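Local coordinates for protein putative S41 protease (Bacteroides fragilis NCTC 9343, PDB 3K50) that is of unknown function but probably hydrolyses peptide bonds as an S41-family peptidase that carries a PDZ domain beside its catalytic domain, at residues 112-118 with 136-142; 131-135 with 165-169; 75-81 with 92-98; 177-182 with 382-386. Residues are numbered along the deposited sequence.

The four contacts illustrate how chemistry follows place in a fold. Contacts 1 and 3 are partly buried strand pairings in one five-stranded antiparallel sheet of the PDZ region; they share the seam between strands 113-117 and 90-97, where Ile114 N lies 2.8 Å from Ala92 O, and both combine antiparallel backbone bonds, broken in contact 1 by a beta bulge, with an apolar face. Contact 2 lies at the surface of the same domain and joins two loops through a serine and a glycine; it touches contact 1 at Met165 and Arg136. Contact 4 belongs to the peptidase sheet: side chains and two waters do the work there, and it meets contact 3 where Tyr96 approaches His177 and Phe382.

Contact 1 (112-118 with 136-142); sequences HWIMMMN and RQLQIGV
An antiparallel strand pair interrupted by a classic beta bulge joins 112-118 to 136-142 in the PDZ region; the strand axes approach to 4.5 Å with N-to-C directions 141° apart. Arg136 begins the second strand, its first three chi angles all m, so that the guanidinium curls back over Met117 CB and NE donates to Asn118 OD1 (3.0 Å), while NH1 forms a salt bridge with Glu129. Gln137 N also donates to Asn118 OD1 (3.1 Å), and Gln137 O accepts from Asn118 N (2.6 Å), Asn118 having left-handed backbone angles (46/50). Leu138 makes a non-hydrogen-bonded pair with Met117, Leu138 CD2 lying 3.6 Å from Met117 CG. Gln139 faces the bulge: its O accepts from Met115 N (2.8 Å) and weakly from Met116 N (3.5 Å), and its N donates to Met116 O (3.0 Å). Met115, at -108/-30, is the residue that shifts the register by one. Ile140 makes a non-hydrogen-bonded pair with Ile114, Ile140 CD1 lying 4.0 Å from Ile114 CG1, on the apolar face shared with Leu138 and Met117. Gly141 exchanges two bonds with Trp113, Gly141 N to Trp113 O 2.7 Å and Trp113 N to Gly141 O 3.0 Å; a CB here would collide with the selenium of selenomethionine Met115, whose SE already lies 3.7 Å from Gly141 CA. Val142 ends the walk, with CA 3.8 Å from Trp113 CD1.

Contact 2 (131-135 with 165-169); sequences LQGST and MPASR
Two irregular surface loops meet here, 131-135 leading into strand 136-146 of the PDZ region and 165-169 leaving strand 154-165 toward the peptidase sheet. Their touching parts run 135° apart end to end, roughly antiparallel, with Gln132 CA 5.1 Å from Ser168 CA and Ser134 CA 4.1 Å from Ala167 CA. Gln132 is extended and sets its CB 3.4 Å from Ser168 OG. Gly133 is the centre. Its backbone angles of 149/-161 would jam a CB against the preceding carbonyl, and they place both of its polar backbone atoms before Ser168: Gly133 N donates to Ser168 OG (2.8 Å), and Gly133 O accepts from Ser168 N (2.9 Å). Ser168 reaches it with chi1 p and CA-to-CB directed toward the other loop. Ser134 points its side chain away, but its backbone C rests 3.7 Å from Ala167 CA, and its O is bonded to Tyr74 OH. Thr135 then brings its CA to 3.2 Å from Met165 O, a CA-H...O contact just before the regular strand pairing begins at Arg136 and Met165. One serine, using backbone N and side-chain OG together, thus replaces the paired peptide groups of a sheet, tying the loops by polar bonds with little apolar burial.

Contact 3 (75-81 with 92-98); sequences GFDYTLY and ALISYVV. With GOL (glycerol), chain C.
The apolar centre lies on the face carrying Phe76, Tyr78, Ile94 and Ala92. Phe76, with chi1 p, sets CD2 4.0 Å from Ile94 CG1 and CB 4.4 Å from Val97 CG2, and helix 102-105 packs on this patch through Ala103. Farther along, Tyr78 CD2 (4.1 Å) and Leu80 CD2 (3.9 Å) both approach Ala92 CB, while Tyr78 OH bonds to Glu127. On the opposite face Tyr81 CE1 lies 4.1 Å from Leu93 CB. The backbones run antiparallel, axes 4.4 Å apart at 147°. Thr79 and Leu93 form a hydrogen-bonded pair, Thr79 N to Leu93 O 3.0 Å and Leu93 N to Thr79 O 2.9 Å; then Asp77 O accepts from Ser95 N (2.9 Å), Asp77 N donates to Tyr96 O (3.0 Å), and Gly75 O, at a turn with positive phi (96/23), takes Val98 N (2.7 Å). At the polar edge a water lies 2.6 Å from Thr79 OG1 and donates to Leu93 O (2.7 Å). A glycerol, probably from the crystallisation liquor, bonds through O2 to Ser95 OG (2.8 Å) and weakly through O1 to Asp77 OD2 (3.3 Å). This is the beta hairpin of strands 76-82 and 90-97, which forms one margin of the antiparallel PDZ-region sheet.

Contact 4 (177-182 with 382-386); sequences HRFEII and FGNTN
Phe382, chi1 m, lays its ring beside the imidazole of His177: Phe382 CD2 is 3.7 Å from His177 CD2, at the edge of the imidazole, with centroids 5.6 Å apart and planes at 83°. From there the loop follows the strand almost parallel (8° between end-to-end directions) but too far off for backbone pairing, Glu180 CA being 6.6 Å from Gly383 CA. Two waters fill the gap at Arg178: one accepts from Arg178 NE (2.7 Å) and donates to Phe382 O (2.8 Å), the other accepts from Phe382 N (2.9 Å) and weakly from Arg178 NH2 (3.5 Å). Gly383 has positive phi (87/-11); a CB would clash with Glu180 OE1, which lies 2.5 Å from Gly383 O. Beyond it, Ile182 CG2 meets Thr385 CG2 at 3.6 Å, and an Asx turn, Asn386 N to Asn384 OD1 3.0 Å, leads toward helix 388-398. Strand 176-184 is an outermost strand of the mixed peptidase sheet, bonded to strand 187-194, with Phe179 pointing away from the loop and both Phe179 and Ile181 packing on helix 207-221.

Contact 1 (112-118 with 136-142)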
# COMPACT_ATOMS: atom_id res chain seq x y z
N HIS A 112 5.86 -17.22 9.22
CA HIS A 112 5.99 -18.61 8.83
C HIS A 112 6.71 -18.68 7.51
O HIS A 112 6.60 -17.79 6.66
CB HIS A 112 4.64 -19.27 8.64
CG HIS A 112 4.00 -19.72 9.92
ND1 HIS A 112 2.66 -19.61 10.15
CD2 HIS A 112 4.54 -20.30 11.02
CE1 HIS A 112 2.39 -20.10 11.34
NE2 HIS A 112 3.51 -20.52 11.89
N TRP A 113 7.41 -19.78 7.32
CA TRP A 113 8.15 -20.04 6.09
C TRP A 113 7.60 -21.31 5.47
O TRP A 113 7.43 -22.29 6.19
CB TRP A 113 9.61 -20.28 6.37
CG TRP A 113 10.38 -19.16 6.97
CD1 TRP A 113 10.29 -18.70 8.23
CD2 TRP A 113 11.44 -18.42 6.35
NE1 TRP A 113 11.21 -17.70 8.45
CE2 TRP A 113 11.93 -17.50 7.30
CE3 TRP A 113 12.01 -18.42 5.07
CZ2 TRP A 113 12.94 -16.59 7.02
CZ3 TRP A 113 13.04 -17.55 4.81
CH2 TRP A 113 13.50 -16.63 5.79
N ILE A 114 7.26 -21.27 4.18
CA ILE A 114 6.84 -22.47 3.46
C ILE A 114 8.14 -23.12 2.94
O ILE A 114 8.92 -22.48 2.23
CB ILE A 114 5.90 -22.17 2.31
CG1 ILE A 114 4.63 -21.47 2.79
CG2 ILE A 114 5.44 -23.46 1.65
CD1 ILE A 114 3.68 -21.10 1.61
N MSE A 115 8.37 -24.37 3.32
CA MSE A 115 9.61 -25.10 2.98
C MSE A 115 9.46 -26.20 1.93
O MSE A 115 10.44 -26.51 1.23
CB MSE A 115 10.22 -25.71 4.24
CG MSE A 115 10.51 -24.71 5.32
SE MSE A 115 11.23 -25.53 6.89
CE MSE A 115 13.15 -25.72 6.37
N MSE A 116 8.28 -26.83 1.88
CA MSE A 116 7.96 -27.87 0.88
C MSE A 116 6.51 -27.82 0.52
O MSE A 116 5.68 -27.39 1.34
CB MSE A 116 8.20 -29.25 1.46
CG MSE A 116 9.54 -29.39 2.10
SE MSE A 116 10.96 -29.72 0.89
CE MSE A 116 10.84 -31.62 1.33
N MSE A 117 6.19 -28.23 -0.72
CA MSE A 117 4.82 -28.36 -1.19
C MSE A 117 4.65 -29.77 -1.71
O MSE A 117 5.30 -30.18 -2.66
CB MSE A 117 4.50 -27.39 -2.31
CG MSE A 117 4.42 -26.00 -1.85
SE MSE A 117 3.63 -24.83 -3.18
CE MSE A 117 5.04 -24.90 -4.60
N ASN A 118 3.75 -30.51 -1.08
CA ASN A 118 3.52 -31.92 -1.46
C ASN A 118 4.82 -32.71 -1.64
O ASN A 118 5.03 -33.37 -2.67
CB ASN A 118 2.64 -32.01 -2.70
CG ASN A 118 1.19 -31.71 -2.38
OD1 ASN A 118 0.76 -30.58 -2.51
ND2 ASN A 118 0.45 -32.72 -1.85
N ARG A 136 -2.99 -28.15 -1.29
CA ARG A 136 -1.58 -28.52 -1.21
C ARG A 136 -1.24 -28.95 0.19
O ARG A 136 -1.89 -28.56 1.15
CB ARG A 136 -0.64 -27.33 -1.54
CG ARG A 136 -0.96 -26.47 -2.75
CD ARG A 136 -0.99 -27.25 -4.04
NE ARG A 136 0.14 -28.19 -4.15
CZ ARG A 136 1.34 -27.89 -4.65
NH1 ARG A 136 1.62 -26.67 -5.12
NH2 ARG A 136 2.28 -28.84 -4.71
N GLN A 137 -0.19 -29.74 0.29
CA GLN A 137 0.35 -30.16 1.58
C GLN A 137 1.62 -29.35 1.74
O GLN A 137 2.49 -29.39 0.87
CB GLN A 137 0.66 -31.65 1.62
CG GLN A 137 -0.57 -32.51 1.72
CD GLN A 137 -1.40 -32.18 2.96
OE1 GLN A 137 -2.62 -32.02 2.87
NE2 GLN A 137 -0.73 -32.04 4.11
N LEU A 138 1.75 -28.65 2.87
CA LEU A 138 2.91 -27.81 3.09
C LEU A 138 3.75 -28.21 4.29
O LEU A 138 3.19 -28.58 5.33
CB LEU A 138 2.44 -26.36 3.30
CG LEU A 138 1.51 -25.71 2.26
CD1 LEU A 138 1.18 -24.23 2.62
CD2 LEU A 138 2.05 -25.80 0.81
N GLN A 139 5.07 -28.18 4.16
CA GLN A 139 5.96 -28.25 5.32
C GLN A 139 6.24 -26.77 5.65
O GLN A 139 6.58 -26.01 4.77
CB GLN A 139 7.27 -28.99 5.03
CG GLN A 139 8.18 -29.10 6.26
CD GLN A 139 9.43 -29.93 6.00
OE1 GLN A 139 10.24 -29.62 5.14
NE2 GLN A 139 9.60 -31.00 6.79
N ILE A 140 6.09 -26.40 6.91
CA ILE A 140 6.21 -25.04 7.38
C ILE A 140 7.36 -24.95 8.38
O ILE A 140 7.59 -25.91 9.15
CB ILE A 140 4.88 -24.61 8.13
CG1 ILE A 140 3.68 -24.60 7.17
CG2 ILE A 140 4.98 -23.22 8.83
CD1 ILE A 140 3.85 -23.76 5.99
N GLY A 141 8.07 -23.82 8.37
CA GLY A 141 9.17 -23.59 9.32
C GLY A 141 9.12 -22.22 9.96
O GLY A 141 8.22 -21.45 9.68
N VAL A 142 10.10 -21.94 10.84
CA VAL A 142 10.29 -20.64 11.47
C VAL A 142 11.78 -20.36 11.56
O VAL A 142 12.59 -21.29 11.50
CB VAL A 142 9.69 -20.57 12.88
CG1 VAL A 142 8.17 -20.67 12.82
CG2 VAL A 142 10.31 -21.66 13.78

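Contact 2 (131-135 with 165-169)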
# COMPACT_ATOMS: atom_id res chain seq x y z
N LEU A 131 1.13 -19.04 -5.83
CA LEU A 131 0.12 -18.02 -6.04
C LEU A 131 -1.29 -18.58 -6.10
O LEU A 131 -2.21 -17.99 -5.54
CB LEU A 131 0.44 -17.28 -7.33
CG LEU A 131 1.67 -16.39 -7.37
CD1 LEU A 131 1.82 -15.84 -8.79
CD2 LEU A 131 1.54 -15.23 -6.40
N GLN A 132 -1.47 -19.72 -6.73
CA GLN A 132 -2.79 -20.33 -6.88
C GLN A 132 -2.68 -21.77 -7.27
O GLN A 132 -1.61 -22.21 -7.68
CB GLN A 132 -3.54 -19.60 -7.98
CG GLN A 132 -2.67 -19.36 -9.19
CD GLN A 132 -3.46 -19.10 -10.42
OE1 GLN A 132 -4.34 -18.23 -10.45
NE2 GLN A 132 -3.18 -19.88 -11.47
N GLY A 133 -3.78 -22.51 -7.15
CA GLY A 133 -3.80 -23.91 -7.51
C GLY A 133 -4.78 -24.69 -6.67
O GLY A 133 -5.67 -24.12 -6.04
N SER A 134 -4.58 -26.00 -6.66
CA SER A 134 -5.43 -26.91 -5.91
C SER A 134 -4.95 -26.99 -4.46
O SER A 134 -4.05 -26.22 -4.06
CB SER A 134 -5.39 -28.31 -6.57
OG SER A 134 -4.04 -28.76 -6.63
N THR A 135 -5.59 -27.86 -3.66
CA THR A 135 -5.23 -28.09 -2.28
C THR A 135 -3.79 -28.56 -2.28
O THR A 135 -3.40 -29.28 -3.19
CB THR A 135 -6.14 -29.15 -1.66
OG1 THR A 135 -7.48 -28.64 -1.66
CG2 THR A 135 -5.73 -29.46 -0.23
N MSE A 165 -3.37 -26.75 2.85
CA MSE A 165 -3.89 -25.47 2.38
C MSE A 165 -4.95 -25.72 1.33
O MSE A 165 -4.69 -26.37 0.32
CB MSE A 165 -2.79 -24.59 1.78
CG MSE A 165 -3.31 -23.22 1.51
SE MSE A 165 -1.93 -21.96 1.15
CE MSE A 165 -1.11 -22.83 -0.38
N PRO A 166 -6.16 -25.17 1.54
CA PRO A 166 -7.20 -25.42 0.53
C PRO A 166 -6.91 -24.75 -0.80
O PRO A 166 -5.98 -23.91 -0.89
CB PRO A 166 -8.48 -24.83 1.17
CG PRO A 166 -8.13 -24.42 2.55
CD PRO A 166 -6.62 -24.33 2.65
N ALA A 167 -7.68 -25.12 -1.83
CA ALA A 167 -7.49 -24.59 -3.18
C ALA A 167 -7.69 -23.09 -3.21
O ALA A 167 -8.49 -22.54 -2.44
CB ALA A 167 -8.42 -25.29 -4.20
N SER A 168 -6.95 -22.43 -4.09
CA SER A 168 -7.10 -21.00 -4.23
C SER A 168 -8.51 -20.57 -4.64
O SER A 168 -9.27 -21.36 -5.17
CB SER A 168 -6.11 -20.47 -5.26
OG SER A 168 -6.16 -21.19 -6.46
N ARG A 169 -8.85 -19.32 -4.41
CA ARG A 169 -10.16 -18.81 -4.80
C ARG A 169 -10.07 -17.32 -4.91
O ARG A 169 -9.05 -16.78 -4.56
CB ARG A 169 -11.27 -19.27 -3.86
CG ARG A 169 -11.13 -18.86 -2.46
CD ARG A 169 -12.11 -19.67 -1.63
NE ARG A 169 -12.00 -19.15 -0.28
CZ ARG A 169 -11.56 -19.80 0.80
NH1 ARG A 169 -11.22 -21.09 0.82
NH2 ARG A 169 -11.53 -19.11 1.90

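Contact 3 (75-81 with 92-98)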
# COMPACT_ATOMS: atom_id res chain seq x y z
N GLY A 75 -4.08 -16.36 -0.87
CA GLY A 75 -4.26 -15.31 0.10
C GLY A 75 -3.01 -14.96 0.88
O GLY A 75 -3.12 -14.43 2.00
N PHE A 76 -1.80 -15.25 0.37
CA PHE A 76 -0.59 -14.80 1.08
C PHE A 76 0.47 -14.21 0.17
O PHE A 76 0.55 -14.56 -1.00
CB PHE A 76 0.03 -15.92 1.90
CG PHE A 76 0.68 -17.03 1.06
CD1 PHE A 76 -0.08 -18.05 0.55
CD2 PHE A 76 2.05 -17.02 0.81
CE1 PHE A 76 0.50 -19.06 -0.21
CE2 PHE A 76 2.62 -18.00 0.03
CZ PHE A 76 1.85 -19.03 -0.46
N ASP A 77 1.25 -13.29 0.70
CA ASP A 77 2.41 -12.75 0.00
C ASP A 77 3.65 -13.32 0.64
O ASP A 77 3.64 -13.66 1.82
CB ASP A 77 2.49 -11.22 0.08
CG ASP A 77 1.41 -10.54 -0.72
OD1 ASP A 77 0.90 -11.20 -1.67
OD2 ASP A 77 1.06 -9.37 -0.39
N TYR A 78 4.74 -13.36 -0.13
CA TYR A 78 5.96 -13.96 0.35
C TYR A 78 7.24 -13.40 -0.28
O TYR A 78 7.17 -12.65 -1.21
CB TYR A 78 5.92 -15.44 0.00
CG TYR A 78 5.97 -15.67 -1.49
CD1 TYR A 78 4.80 -15.65 -2.25
CD2 TYR A 78 7.17 -15.85 -2.16
CE1 TYR A 78 4.81 -15.82 -3.60
CE2 TYR A 78 7.20 -16.01 -3.53
CZ TYR A 78 6.01 -16.00 -4.24
OH TYR A 78 6.00 -16.16 -5.61
N THR A 79 8.38 -13.87 0.21
CA THR A 79 9.69 -13.56 -0.35
C THR A 79 10.48 -14.82 -0.29
O THR A 79 10.48 -15.48 0.76
CB THR A 79 10.50 -12.60 0.50
OG1 THR A 79 9.74 -11.41 0.74
CG2 THR A 79 11.85 -12.26 -0.21
N LEU A 80 11.18 -15.14 -1.37
CA LEU A 80 12.05 -16.33 -1.47
C LEU A 80 13.45 -16.09 -0.92
O LEU A 80 14.02 -15.02 -1.14
CB LEU A 80 12.23 -16.75 -2.92
CG LEU A 80 10.99 -17.24 -3.61
CD1 LEU A 80 11.36 -17.89 -4.93
CD2 LEU A 80 10.26 -18.22 -2.70
N TYR A 81 13.96 -17.09 -0.22
CA TYR A 81 15.33 -17.11 0.30
C TYR A 81 15.91 -18.46 -0.06
O TYR A 81 15.25 -19.48 0.11
CB TYR A 81 15.37 -16.98 1.83
CG TYR A 81 15.05 -15.62 2.32
CD1 TYR A 81 13.74 -15.16 2.32
CD2 TYR A 81 16.05 -14.76 2.77
CE1 TYR A 81 13.43 -13.90 2.73
CE2 TYR A 81 15.74 -13.47 3.17
CZ TYR A 81 14.42 -13.06 3.17
OH TYR A 81 14.07 -11.81 3.60
N ALA A 92 9.99 -19.92 1.33
CA ALA A 92 9.14 -18.75 1.15
C ALA A 92 8.69 -18.14 2.51
O ALA A 92 7.88 -18.75 3.23
CB ALA A 92 7.92 -19.07 0.27
N LEU A 93 9.20 -16.96 2.84
CA LEU A 93 8.86 -16.27 4.07
C LEU A 93 7.56 -15.50 3.87
O LEU A 93 7.50 -14.61 3.02
CB LEU A 93 9.98 -15.28 4.48
CG LEU A 93 9.71 -14.39 5.69
CD1 LEU A 93 9.33 -15.23 6.89
CD2 LEU A 93 10.91 -13.48 6.06
N ILE A 94 6.53 -15.82 4.67
CA ILE A 94 5.22 -15.16 4.52
C ILE A 94 5.24 -13.76 5.11
O ILE A 94 5.59 -13.59 6.28
CB ILE A 94 4.08 -16.04 5.11
CG1 ILE A 94 3.99 -17.33 4.29
CG2 ILE A 94 2.76 -15.26 5.08
CD1 ILE A 94 3.03 -18.41 4.86
N SER A 95 4.81 -12.75 4.33
CA SER A 95 4.80 -11.38 4.72
C SER A 95 3.39 -10.82 5.03
O SER A 95 3.29 -9.80 5.65
CB SER A 95 5.37 -10.52 3.58
OG SER A 95 4.59 -10.72 2.37
N TYR A 96 2.32 -11.46 4.56
CA TYR A 96 0.96 -10.93 4.68
C TYR A 96 0.01 -12.10 4.40
O TYR A 96 0.27 -12.92 3.47
CB TYR A 96 0.76 -9.83 3.65
CG TYR A 96 -0.51 -9.03 3.78
CD1 TYR A 96 -1.62 -9.40 3.14
CD2 TYR A 96 -0.53 -7.82 4.49
CE1 TYR A 96 -2.78 -8.67 3.22
CE2 TYR A 96 -1.67 -7.08 4.55
CZ TYR A 96 -2.80 -7.51 3.92
OH TYR A 96 -3.97 -6.81 3.97
N VAL A 97 -1.03 -12.24 5.23
CA VAL A 97 -2.07 -13.26 5.02
C VAL A 97 -3.41 -12.55 4.96
O VAL A 97 -3.77 -11.79 5.89
CB VAL A 97 -2.06 -14.29 6.17
CG1 VAL A 97 -3.25 -15.29 6.09
CG2 VAL A 97 -0.74 -15.03 6.15
N VAL A 98 -4.18 -12.80 3.91
CA VAL A 98 -5.48 -12.22 3.72
C VAL A 98 -6.48 -12.93 4.63
O VAL A 98 -6.52 -14.17 4.63
CB VAL A 98 -5.94 -12.36 2.25
CG1 VAL A 98 -7.40 -12.03 2.09
CG2 VAL A 98 -5.07 -11.49 1.30
C1 GOL C . 4.65 -8.01 -0.32
O1 GOL C . 3.66 -7.61 0.61
C2 GOL C . 5.82 -8.63 0.47
O2 GOL C . 6.11 -9.98 0.09
C3 GOL C . 7.05 -7.72 0.40
O3 GOL C . 8.11 -8.17 1.21
O HOH W 1 8.70 -12.14 3.05

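Contact 4 (177-182 with 382-386)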
# COMPACT_ATOMS: atom_id res chain seq x y z
N HIS A 177 -6.47 -3.91 8.18
CA HIS A 177 -5.85 -5.27 8.31
C HIS A 177 -5.57 -5.71 9.71
O HIS A 177 -5.76 -6.89 10.05
CB HIS A 177 -4.56 -5.30 7.50
CG HIS A 177 -3.91 -6.64 7.46
ND1 HIS A 177 -4.51 -7.73 6.87
CD2 HIS A 177 -2.73 -7.07 7.96
CE1 HIS A 177 -3.70 -8.77 6.99
NE2 HIS A 177 -2.62 -8.40 7.65
N ARG A 178 -5.13 -4.80 10.55
CA ARG A 178 -4.89 -5.15 11.94
C ARG A 178 -5.01 -3.87 12.80
O ARG A 178 -4.59 -2.78 12.37
CB ARG A 178 -3.50 -5.79 12.10
CG ARG A 178 -3.41 -6.99 13.11
CD ARG A 178 -4.15 -8.25 12.60
NE ARG A 178 -3.38 -9.32 11.92
CZ ARG A 178 -3.86 -10.14 10.96
NH1 ARG A 178 -5.04 -9.95 10.35
NH2 ARG A 178 -3.08 -11.11 10.50
N PHE A 179 -5.50 -4.10 14.02
CA PHE A 179 -5.81 -3.11 15.06
C PHE A 179 -5.27 -3.52 16.41
O PHE A 179 -5.36 -4.69 16.80
CB PHE A 179 -7.34 -3.06 15.23
CG PHE A 179 -7.82 -2.22 16.41
CD1 PHE A 179 -7.94 -2.76 17.69
CD2 PHE A 179 -8.22 -0.90 16.20
CE1 PHE A 179 -8.44 -1.99 18.79
CE2 PHE A 179 -8.72 -0.13 17.26
CZ PHE A 179 -8.81 -0.69 18.57
N GLU A 180 -4.73 -2.56 17.15
CA GLU A 180 -4.40 -2.87 18.53
C GLU A 180 -4.20 -1.62 19.34
O GLU A 180 -3.79 -0.59 18.79
CB GLU A 180 -3.04 -3.57 18.60
CG GLU A 180 -3.11 -5.04 18.61
CD GLU A 180 -1.89 -5.56 19.16
OE1 GLU A 180 -0.82 -5.09 18.69
OE2 GLU A 180 -2.01 -6.38 20.08
N ILE A 181 -4.48 -1.74 20.65
CA ILE A 181 -4.10 -0.70 21.62
C ILE A 181 -3.00 -1.33 22.49
O ILE A 181 -3.22 -2.38 23.12
CB ILE A 181 -5.25 -0.20 22.48
CG1 ILE A 181 -6.28 0.49 21.58
CG2 ILE A 181 -4.71 0.79 23.55
CD1 ILE A 181 -7.62 0.72 22.24
N ILE A 182 -1.84 -0.70 22.51
CA ILE A 182 -0.68 -1.18 23.23
C ILE A 182 -0.34 -0.27 24.38
O ILE A 182 -0.02 0.93 24.17
CB ILE A 182 0.52 -1.20 22.25
CG1 ILE A 182 0.13 -2.03 20.99
CG2 ILE A 182 1.84 -1.66 22.92
CD1 ILE A 182 1.07 -1.80 19.78
N PHE A 382 1.96 -8.72 12.48
CA PHE A 382 1.69 -7.31 12.73
C PHE A 382 1.04 -7.07 14.10
O PHE A 382 0.15 -7.80 14.54
CB PHE A 382 0.78 -6.77 11.65
CG PHE A 382 1.34 -6.87 10.27
CD1 PHE A 382 2.43 -6.08 9.89
CD2 PHE A 382 0.71 -7.63 9.31
CE1 PHE A 382 2.90 -6.14 8.60
CE2 PHE A 382 1.17 -7.69 8.04
CZ PHE A 382 2.26 -6.91 7.67
N GLY A 383 1.50 -6.03 14.77
CA GLY A 383 0.98 -5.71 16.09
C GLY A 383 1.68 -6.45 17.24
O GLY A 383 1.48 -6.08 18.39
N ASN A 384 2.52 -7.44 16.96
CA ASN A 384 3.35 -8.07 18.00
C ASN A 384 4.37 -6.98 18.32
O ASN A 384 5.00 -6.49 17.42
CB ASN A 384 3.99 -9.35 17.46
CG ASN A 384 4.89 -10.06 18.47
OD1 ASN A 384 5.75 -9.45 19.11
ND2 ASN A 384 4.77 -11.39 18.52
N THR A 385 4.53 -6.59 19.59
CA THR A 385 5.40 -5.46 19.93
C THR A 385 6.89 -5.69 19.67
O THR A 385 7.70 -4.73 19.66
CB THR A 385 5.20 -4.99 21.39
OG1 THR A 385 5.45 -6.07 22.26
CG2 THR A 385 3.74 -4.45 21.64
N ASN A 386 7.27 -6.94 19.45
CA ASN A 386 8.67 -7.22 19.09
C ASN A 386 8.87 -7.20 17.58
O ASN A 386 10.00 -7.33 17.12
CB ASN A 386 9.11 -8.56 19.63
CG ASN A 386 9.09 -8.64 21.14
OD1 ASN A 386 8.60 -9.63 21.69
ND2 ASN A 386 9.66 -7.65 21.83
O HOH W 2 0.30 -10.58 10.98
O HOH W 3 -1.24 -9.95 13.40